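Local coordinates for protein toxin coregulated pilin (Vibrio cholerae, PDB 3HRV) that forms the major subunit of the toxin-coregulated pilus, a type IV pilus essential for bacterial aggregation and colonization of the host small intestine, at residues Gln61-Leu66 with Met86-Phe91; Asn79-Thr84 with Gly106-Ala111; Pro92-Ala97 with Phe143-Ala148; Glu131-Ala136 with Pro184-Phe189. One frame throughout, in Å; residues are numbered along the deposited sequence.

Contact 1 (Gln61-Leu66 with Met86-Phe91); sequences QLANGL and MGIFSF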
# COMPACT_ATOMS: atom_id res chain seq x y z
N GLN A 61 2.70 -11.29 -9.61
CA GLN A 61 2.00 -11.88 -10.74
C GLN A 61 0.63 -11.23 -10.94
O GLN A 61 0.19 -11.04 -12.07
CB GLN A 61 1.83 -13.38 -10.53
CG GLN A 61 3.04 -14.21 -10.95
CD GLN A 61 3.26 -15.39 -10.04
OE1 GLN A 61 2.34 -15.84 -9.35
NE2 GLN A 61 4.48 -15.91 -10.03
N LEU A 62 -0.04 -10.90 -9.84
CA LEU A 62 -1.35 -10.27 -9.94
C LEU A 62 -1.20 -8.90 -10.60
O LEU A 62 -1.99 -8.54 -11.48
CB LEU A 62 -1.98 -10.13 -8.55
CG LEU A 62 -3.33 -9.41 -8.44
CD1 LEU A 62 -4.33 -10.00 -9.43
CD2 LEU A 62 -3.84 -9.53 -7.01
N ALA A 63 -0.19 -8.15 -10.19
CA ALA A 63 0.07 -6.84 -10.77
C ALA A 63 0.32 -6.99 -12.27
O ALA A 63 -0.26 -6.27 -13.08
CB ALA A 63 1.27 -6.19 -10.09
N ASN A 64 1.18 -7.94 -12.64
CA ASN A 64 1.47 -8.15 -14.05
C ASN A 64 0.23 -8.65 -14.80
O ASN A 64 0.09 -8.41 -16.00
CB ASN A 64 2.63 -9.13 -14.23
CG ASN A 64 3.96 -8.53 -13.82
OD1 ASN A 64 4.22 -7.35 -14.07
ND2 ASN A 64 4.81 -9.33 -13.20
N GLY A 65 -0.66 -9.33 -14.09
CA GLY A 65 -1.88 -9.83 -14.70
C GLY A 65 -2.80 -8.69 -15.10
O GLY A 65 -3.46 -8.75 -16.14
N LEU A 66 -2.86 -7.65 -14.27
CA LEU A 66 -3.70 -6.50 -14.58
C LEU A 66 -3.21 -5.88 -15.87
O LEU A 66 -3.99 -5.38 -16.67
CB LEU A 66 -3.64 -5.46 -13.46
CG LEU A 66 -4.24 -5.83 -12.10
CD1 LEU A 66 -4.06 -4.67 -11.14
CD2 LEU A 66 -5.71 -6.16 -12.26
N MET A 86 4.83 -3.40 -8.78
CA MET A 86 4.44 -3.24 -7.40
C MET A 86 3.71 -4.54 -7.14
O MET A 86 3.31 -5.27 -8.10
CB MET A 86 3.47 -2.06 -7.23
CG MET A 86 4.05 -0.71 -7.61
SD MET A 86 2.89 0.64 -7.36
CE MET A 86 1.84 0.48 -8.81
N GLY A 87 3.64 -4.98 -5.90
CA GLY A 87 2.94 -6.21 -5.61
C GLY A 87 1.53 -5.87 -5.18
O GLY A 87 1.27 -4.77 -4.69
N ILE A 88 0.60 -6.80 -5.39
CA ILE A 88 -0.78 -6.59 -4.96
C ILE A 88 -1.16 -7.80 -4.14
O ILE A 88 -1.23 -8.92 -4.66
CB ILE A 88 -1.75 -6.45 -6.15
CG1 ILE A 88 -1.32 -5.29 -7.05
CG2 ILE A 88 -3.17 -6.20 -5.63
CD1 ILE A 88 -2.16 -5.15 -8.30
N PHE A 89 -1.37 -7.58 -2.84
CA PHE A 89 -1.74 -8.64 -1.92
C PHE A 89 -3.21 -8.56 -1.54
O PHE A 89 -3.73 -7.48 -1.27
CB PHE A 89 -0.96 -8.54 -0.61
CG PHE A 89 0.44 -9.07 -0.68
CD1 PHE A 89 1.50 -8.24 -1.03
CD2 PHE A 89 0.71 -10.40 -0.35
CE1 PHE A 89 2.81 -8.73 -1.05
CE2 PHE A 89 2.01 -10.89 -0.37
CZ PHE A 89 3.06 -10.05 -0.71
N SER A 90 -3.87 -9.70 -1.51
CA SER A 90 -5.25 -9.74 -1.07
C SER A 90 -5.11 -10.15 0.39
O SER A 90 -4.32 -11.03 0.71
CB SER A 90 -6.03 -10.80 -1.84
OG SER A 90 -6.36 -10.35 -3.14
N PHE A 91 -5.83 -9.48 1.29
CA PHE A 91 -5.74 -9.85 2.69
C PHE A 91 -7.09 -9.77 3.40
O PHE A 91 -8.07 -9.30 2.83
CB PHE A 91 -4.63 -9.04 3.41
CG PHE A 91 -4.91 -7.57 3.58
CD1 PHE A 91 -4.94 -7.02 4.86
CD2 PHE A 91 -5.08 -6.73 2.49
CE1 PHE A 91 -5.12 -5.65 5.05
CE2 PHE A 91 -5.26 -5.35 2.67
CZ PHE A 91 -5.28 -4.81 3.95
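No ring or side-chain amide joins Leu62, Ala63 and Leu66 to Ile88; the flat groups that do take part are peptides of the strand, met by helix methyls at their carbonyl oxygens. Ala63 CB presses on Met86 O at 3.0 Å, while Leu62 CD2 lies 3.6 Å from Ile88 O. The axis of segment 61-66, part of helix 56-68, passes 6.6 Å from that of strand residues 87-91, at 110° to it. Ile88 fills the angle between them. Its CG1 is turned anti to the carbonyl carbon (chi1 -58°), which carries CD1 to 3.7 Å from Ala63 CA and tightly against Leu66 CD1 at 3.5 Å. The other branch, CG2, meets Leu62 CD2 at 3.7 Å, these two side chains crossing at about a right angle. Alanine suits the middle of the helix face because its short side chain lets the backbone come close, whereas the leucines reach forward with branched ends. Val36 and Met40 of helix 24-44 also pack on Ile88. With no hydrogen bond between the segments, and with Met86 O and Ile88 O buried without a polar partner, the chemistry implies cohesion by apolar burial and shape, probably at some cost for the two carbonyls.

Contact 2 (Asn79-Thr84 with Gly106-Ala111); sequences NPFTGT and GGLTQA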
# COMPACT_ATOMS: atom_id res chain seq x y z
N ASN A 79 6.72 0.01 -10.10
CA ASN A 79 7.14 0.73 -8.92
C ASN A 79 8.22 1.63 -9.51
O ASN A 79 9.27 1.15 -9.93
CB ASN A 79 7.76 -0.25 -7.92
CG ASN A 79 8.36 0.45 -6.71
OD1 ASN A 79 8.80 1.60 -6.79
ND2 ASN A 79 8.39 -0.25 -5.58
N PRO A 80 8.09 2.99 -9.34
CA PRO A 80 8.97 3.82 -10.17
C PRO A 80 10.40 3.95 -9.66
O PRO A 80 11.30 4.27 -10.43
CB PRO A 80 8.24 5.17 -10.19
CG PRO A 80 6.81 4.80 -9.98
CD PRO A 80 6.91 3.75 -8.90
N PHE A 81 10.33 3.43 -8.22
CA PHE A 81 11.57 3.44 -7.45
C PHE A 81 12.49 2.18 -7.66
O PHE A 81 13.65 2.17 -7.26
CB PHE A 81 11.26 3.68 -5.97
CG PHE A 81 10.32 4.83 -5.74
CD1 PHE A 81 8.95 4.61 -5.58
CD2 PHE A 81 10.79 6.14 -5.71
CE1 PHE A 81 8.07 5.68 -5.41
CE2 PHE A 81 9.92 7.21 -5.54
CZ PHE A 81 8.55 6.98 -5.38
N THR A 82 11.87 1.12 -8.15
CA THR A 82 12.62 -0.12 -8.32
C THR A 82 12.65 -0.56 -9.78
O THR A 82 13.53 -1.31 -10.19
CB THR A 82 12.02 -1.27 -7.51
OG1 THR A 82 10.71 -1.57 -8.02
CG2 THR A 82 11.91 -0.89 -6.03
N GLY A 83 11.67 -0.11 -10.56
CA GLY A 83 11.63 -0.50 -11.96
C GLY A 83 10.94 -1.84 -12.15
O GLY A 83 10.82 -2.33 -13.27
N THR A 84 10.49 -2.44 -11.05
CA THR A 84 9.80 -3.71 -11.12
C THR A 84 8.34 -3.49 -10.73
O THR A 84 7.97 -2.40 -10.27
CB THR A 84 10.42 -4.77 -10.18
OG1 THR A 84 10.64 -4.20 -8.89
CG2 THR A 84 11.74 -5.28 -10.75
N GLY A 106 7.82 -1.11 -2.51
CA GLY A 106 9.04 -1.32 -1.74
C GLY A 106 10.28 -0.64 -2.29
O GLY A 106 10.21 0.13 -3.26
N GLY A 107 11.42 -0.92 -1.67
CA GLY A 107 12.68 -0.33 -2.09
C GLY A 107 12.76 1.16 -1.82
O GLY A 107 13.56 1.86 -2.44
N LEU A 108 11.96 1.64 -0.87
CA LEU A 108 11.92 3.06 -0.54
C LEU A 108 12.92 3.51 0.52
O LEU A 108 13.09 2.85 1.55
CB LEU A 108 10.52 3.44 -0.06
CG LEU A 108 9.35 3.12 -0.98
CD1 LEU A 108 8.04 3.35 -0.23
CD2 LEU A 108 9.41 4.00 -2.22
N THR A 109 13.58 4.63 0.26
CA THR A 109 14.50 5.18 1.25
C THR A 109 13.56 5.82 2.26
O THR A 109 12.36 5.94 2.00
CB THR A 109 15.39 6.29 0.66
OG1 THR A 109 14.56 7.35 0.17
CG2 THR A 109 16.24 5.75 -0.47
N GLN A 110 14.08 6.25 3.40
CA GLN A 110 13.21 6.87 4.39
C GLN A 110 12.55 8.12 3.82
O GLN A 110 11.37 8.37 4.07
CB GLN A 110 14.01 7.24 5.65
CG GLN A 110 13.13 7.69 6.80
CD GLN A 110 13.92 7.88 8.08
OE1 GLN A 110 14.68 8.83 8.21
NE2 GLN A 110 13.74 6.97 9.03
N ALA A 111 13.30 8.90 3.05
CA ALA A 111 12.78 10.12 2.45
C ALA A 111 11.65 9.83 1.46
O ALA A 111 10.64 10.53 1.43
CB ALA A 111 13.89 10.89 1.75
O HOH W 1 6.89 -2.61 -4.85
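An Asx turn in the loop before strand 87-93 docks beside a G1 beta bulge near the end of strand 100-108, where Gly107 and Leu108 both face Phe185. The turn is closed by Asn79 OD1, which accepts from Phe81 N at 2.8 Å. The other end of the same amide crosses to the strand: Asn79 ND2 donates to Gly106 O at 3.0 Å, with an N-H...O angle of 150° and the donor tilted 30° from the carbonyl plane. Asparagine suits this place because one side chain offers an acceptor to its own loop and a donor to the neighbour. With CG anti to the backbone N (chi1 174°), the amide reaches Gly106, and a water accepting from both Asn79 ND2 and Gly106 N adds a second bridge.

Beside this polar join, Leu108 CD2 sits over one face of the Phe81 ring, 3.9 Å from its centroid and displaced toward the rim, a CH-pi contact whose closest pair is Phe81 CD1 and Leu108 CD2 at 3.4 Å. Val105 and helix 24-44 also touch this phenylalanine. Thr82 turns CG2 onto Gly106 O at 3.4 Å and lies over Gly107, whose positive phi and lack of a side chain fit both the conformation and the close approach. Glycine at the first position of the bulge, in this left-handed backbone conformation, is the hallmark of the G1 bulge.

Contact 3 (Pro92-Ala97 with Phe143-Ala148); sequences PRNSAA and FETSVA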
# COMPACT_ATOMS: atom_id res chain seq x y z
N PRO A 92 -7.16 -10.25 4.65
CA PRO A 92 -8.44 -10.21 5.36
C PRO A 92 -9.00 -8.88 5.83
O PRO A 92 -8.28 -7.91 6.02
CB PRO A 92 -8.20 -11.17 6.53
CG PRO A 92 -6.77 -10.98 6.82
CD PRO A 92 -6.13 -10.93 5.44
N ARG A 93 -10.32 -8.86 6.00
CA ARG A 93 -11.02 -7.69 6.49
C ARG A 93 -12.05 -8.20 7.49
O ARG A 93 -12.95 -8.96 7.13
CB ARG A 93 -11.73 -6.92 5.38
CG ARG A 93 -12.54 -5.75 5.93
CD ARG A 93 -13.25 -4.94 4.87
NE ARG A 93 -14.06 -3.89 5.49
CZ ARG A 93 -14.70 -2.93 4.82
NH1 ARG A 93 -14.63 -2.88 3.50
NH2 ARG A 93 -15.43 -2.04 5.48
N ASN A 94 -11.89 -7.80 8.74
CA ASN A 94 -12.80 -8.23 9.80
C ASN A 94 -12.76 -9.76 9.91
O ASN A 94 -13.79 -10.41 10.10
CB ASN A 94 -14.22 -7.75 9.49
CG ASN A 94 -15.08 -7.64 10.73
OD1 ASN A 94 -14.58 -7.36 11.82
ND2 ASN A 94 -16.38 -7.87 10.57
N SER A 95 -11.55 -10.31 9.77
CA SER A 95 -11.30 -11.74 9.87
C SER A 95 -11.71 -12.58 8.66
O SER A 95 -11.41 -13.77 8.60
CB SER A 95 -11.97 -12.31 11.12
OG SER A 95 -11.08 -12.25 12.23
N ALA A 96 -12.38 -11.96 7.69
CA ALA A 96 -12.79 -12.67 6.49
C ALA A 96 -11.65 -12.59 5.48
O ALA A 96 -11.20 -11.50 5.14
CB ALA A 96 -14.05 -12.04 5.91
N ALA A 97 -11.18 -13.74 5.01
CA ALA A 97 -10.07 -13.79 4.06
C ALA A 97 -10.33 -13.13 2.71
O ALA A 97 -11.44 -13.20 2.17
CB ALA A 97 -9.65 -15.24 3.84
N PHE A 143 -7.50 -5.40 7.40
CA PHE A 143 -8.02 -4.13 6.93
C PHE A 143 -8.96 -3.43 7.91
O PHE A 143 -8.93 -2.21 8.05
CB PHE A 143 -8.76 -4.33 5.60
CG PHE A 143 -9.26 -3.06 4.97
CD1 PHE A 143 -8.41 -2.27 4.20
CD2 PHE A 143 -10.58 -2.65 5.15
CE1 PHE A 143 -8.88 -1.09 3.60
CE2 PHE A 143 -11.05 -1.48 4.56
CZ PHE A 143 -10.20 -0.69 3.79
N GLU A 144 -9.79 -4.20 8.61
CA GLU A 144 -10.75 -3.61 9.53
C GLU A 144 -10.45 -3.73 11.02
O GLU A 144 -10.91 -2.90 11.80
CB GLU A 144 -12.15 -4.16 9.24
CG GLU A 144 -13.26 -3.50 10.04
CD GLU A 144 -14.64 -3.77 9.46
OE1 GLU A 144 -15.63 -3.27 10.03
OE2 GLU A 144 -14.73 -4.48 8.43
N THR A 145 -9.68 -4.74 11.42
CA THR A 145 -9.40 -4.90 12.84
C THR A 145 -8.01 -4.47 13.30
O THR A 145 -7.74 -4.41 14.51
CB THR A 145 -9.66 -6.36 13.30
OG1 THR A 145 -8.78 -7.25 12.60
CG2 THR A 145 -11.10 -6.74 13.02
N SER A 146 -7.11 -4.16 12.37
CA SER A 146 -5.78 -3.71 12.76
C SER A 146 -5.88 -2.24 13.15
O SER A 146 -6.18 -1.38 12.31
CB SER A 146 -4.78 -3.87 11.61
OG SER A 146 -4.41 -5.23 11.43
N VAL A 147 -5.64 -1.94 14.42
CA VAL A 147 -5.72 -0.58 14.92
C VAL A 147 -4.47 0.22 14.60
O VAL A 147 -3.35 -0.18 14.94
CB VAL A 147 -5.95 -0.56 16.44
CG1 VAL A 147 -6.00 0.87 16.95
CG2 VAL A 147 -7.26 -1.27 16.77
N ALA A 148 -4.66 1.36 13.94
CA ALA A 148 -3.54 2.22 13.56
C ALA A 148 -2.99 3.03 14.72
O ALA A 148 -3.73 3.45 15.62
CB ALA A 148 -3.98 3.15 12.45
O HOH W 2 -16.93 -1.68 8.02
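The backbones meet where Phe143 N donates to Pro92 O at 3.0 Å, next to a type I' beta turn that runs from Arg93 to Ala96 and lies in the connection between strands 87-93 and 100-108, neighbouring antiparallel strands of the sheet. Paired backbone bonds between Arg93 and Ala96 close the turn, and its two central residues, Asn94 and Ser95, both have positive phi, a conformation that asparagine tolerates well.

Arg93 carries most of the side-chain contact. Extended throughout, with CG anti to the backbone N (chi1 176°), it runs alongside Phe143 in the same direction. Its CD comes within 3.5 Å of Phe143 CD2, and the CE2 side of the ring comes over one guanidinium face, toward its rim, with the planes 55° apart, so this is not a parallel stack. At the guanidinium edge, Arg93 NE forms a 3.1 Å salt bridge with Glu144 OE2. The oxygen is approached from above the carboxylate plane, although it lies near the guanidinium plane itself. Arginine suits the site by combining a long aliphatic shaft for the aromatic ring with a charged end for the glutamate. Glu144 also stacks on the amide of Asn94, with the planes 27° apart. Outside the segments, Asp142 accepts backbone N-H groups from both sides, including Asn94 and Glu144, and Ser192 OG takes up Arg93 NH1. A water links the remaining tips, accepting from Arg93 NH2 at 3.0 Å and donating to Glu144 OE1 at 2.9 Å.

Contact 4 (Glu131-Ala136 with Pro184-Phe189); sequences EGAFAA and PFTVAF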
# COMPACT_ATOMS: atom_id res chain seq x y z
N GLU A 131 9.54 -2.48 7.39
CA GLU A 131 10.95 -2.57 7.05
C GLU A 131 11.27 -3.87 6.32
O GLU A 131 11.30 -4.94 6.93
CB GLU A 131 11.81 -2.46 8.31
CG GLU A 131 11.94 -1.04 8.85
CD GLU A 131 12.19 -1.01 10.34
OE1 GLU A 131 13.21 -0.43 10.77
OE2 GLU A 131 11.36 -1.57 11.10
N GLY A 132 11.46 -3.69 5.00
CA GLY A 132 11.60 -4.89 4.20
C GLY A 132 10.28 -5.16 3.52
O GLY A 132 9.28 -4.47 3.78
N ALA A 133 10.25 -6.16 2.65
CA ALA A 133 9.03 -6.49 1.92
C ALA A 133 8.04 -7.35 2.70
O ALA A 133 8.39 -8.00 3.68
CB ALA A 133 9.39 -7.18 0.61
N PHE A 134 6.79 -7.33 2.25
CA PHE A 134 5.76 -8.15 2.87
C PHE A 134 5.92 -9.51 2.20
O PHE A 134 5.78 -9.63 0.98
CB PHE A 134 4.36 -7.59 2.59
CG PHE A 134 4.08 -6.28 3.28
CD1 PHE A 134 4.50 -5.07 2.73
CD2 PHE A 134 3.42 -6.26 4.51
CE1 PHE A 134 4.27 -3.87 3.39
CE2 PHE A 134 3.19 -5.07 5.18
CZ PHE A 134 3.61 -3.86 4.61
N ALA A 135 6.25 -10.52 2.99
CA ALA A 135 6.48 -11.86 2.46
C ALA A 135 5.26 -12.77 2.55
O ALA A 135 5.14 -13.72 1.78
CB ALA A 135 7.66 -12.50 3.19
N ALA A 136 4.37 -12.49 3.49
CA ALA A 136 3.18 -13.30 3.67
C ALA A 136 1.97 -12.43 4.00
O ALA A 136 2.12 -11.34 4.55
CB ALA A 136 3.40 -14.32 4.77
N PRO A 184 15.57 -0.56 3.30
CA PRO A 184 14.46 -0.04 2.52
C PRO A 184 13.10 -0.30 3.16
O PRO A 184 12.92 -1.28 3.89
CB PRO A 184 14.59 -0.79 1.20
CG PRO A 184 15.02 -2.15 1.66
CD PRO A 184 16.07 -1.82 2.71
N PHE A 185 12.16 0.59 2.89
CA PHE A 185 10.82 0.45 3.43
C PHE A 185 9.87 0.01 2.33
O PHE A 185 10.09 0.30 1.15
CB PHE A 185 10.31 1.77 3.99
CG PHE A 185 11.13 2.31 5.12
CD1 PHE A 185 12.27 3.06 4.87
CD2 PHE A 185 10.77 2.05 6.44
CE1 PHE A 185 13.05 3.55 5.91
CE2 PHE A 185 11.54 2.53 7.49
CZ PHE A 185 12.68 3.29 7.23
N THR A 186 8.83 -0.69 2.73
CA THR A 186 7.80 -1.11 1.80
C THR A 186 6.51 -0.59 2.41
O THR A 186 6.24 -0.84 3.58
CB THR A 186 7.68 -2.64 1.66
OG1 THR A 186 8.91 -3.17 1.15
CG2 THR A 186 6.55 -2.99 0.70
N VAL A 187 5.73 0.14 1.63
CA VAL A 187 4.48 0.66 2.13
C VAL A 187 3.34 -0.06 1.44
O VAL A 187 3.32 -0.19 0.21
CB VAL A 187 4.34 2.17 1.88
CG1 VAL A 187 3.02 2.67 2.45
CG2 VAL A 187 5.50 2.91 2.53
N ALA A 188 2.40 -0.55 2.23
CA ALA A 188 1.24 -1.25 1.70
C ALA A 188 0.06 -0.30 1.75
O ALA A 188 -0.34 0.14 2.83
CB ALA A 188 0.95 -2.49 2.53
N PHE A 189 -0.47 0.05 0.58
CA PHE A 189 -1.62 0.94 0.49
C PHE A 189 -2.82 0.05 0.23
O PHE A 189 -2.92 -0.58 -0.82
CB PHE A 189 -1.42 1.94 -0.65
CG PHE A 189 -0.26 2.88 -0.43
CD1 PHE A 189 1.00 2.57 -0.93
CD2 PHE A 189 -0.43 4.05 0.30
CE1 PHE A 189 2.09 3.43 -0.71
CE2 PHE A 189 0.64 4.91 0.53
CZ PHE A 189 1.90 4.60 0.02
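Among the polar contacts, Gly132 N donates to Pro184 O at 3.0 Å, just beyond the antiparallel, non-hydrogen-bonded pair Glu131-Phe185. Thr186 OG1 also lies 3.0 Å from Gly132 O, though this is at most a weak bond. Gly132 (phi 101°) suits the point where the chain swings away from the sheet, since it adopts a backbone conformation strained for residues with side chains.

The apolar contacts come mainly from Phe134, which reaches back to the strand. Thr186 CG2 meets the edge of its ring, 3.6 Å from Phe134 CD1, and Ala188 CB lies 3.6 Å from Phe134 CZ. CG2 of Thr186 stands anti to its own N (chi1 of OG1 -62°), which turns the methyl to the ring and the hydroxyl to Gly132. The small alanine lets the large ring settle close to the strand.

On the sheet face bearing Glu131 and Phe185, the two side chains run alongside each other, Glu131 CG 3.8 Å from Phe185 CE2, while Glu131 OE1 accepts from Thr182 N. Strand 185-191 lies between strands 100-108 and 126-131; Phe134 touches Thr104 and Asn128 from those neighbours, and Phe185 packs on Gln110 and Cys113 of helix 110-120.

Overall arrangement
All four contacts involve one antiparallel sheet, on which helix 24-44 packs as in other type IV pilins. Contacts 1 and 3 share strand 87-93 and touch through Phe91 CE1 and Phe143 N at 3.4 Å. Contacts 2 and 4 have centres 11 Å apart on neighbouring strands, joined by a probable hydrogen bond from Phe185 N to Leu108 O (2.8 Å). Contact 1 also reaches contact 2, Met86 CG lying 3.6 Å from Asn79 CA. Contacts 2 and 3 stand on opposite sides of the chain's centre, their nearest atoms about 17 Å apart. A sulfate, probably from crystallisation, lies about 4 Å from the Phe81 side chain in contact 2.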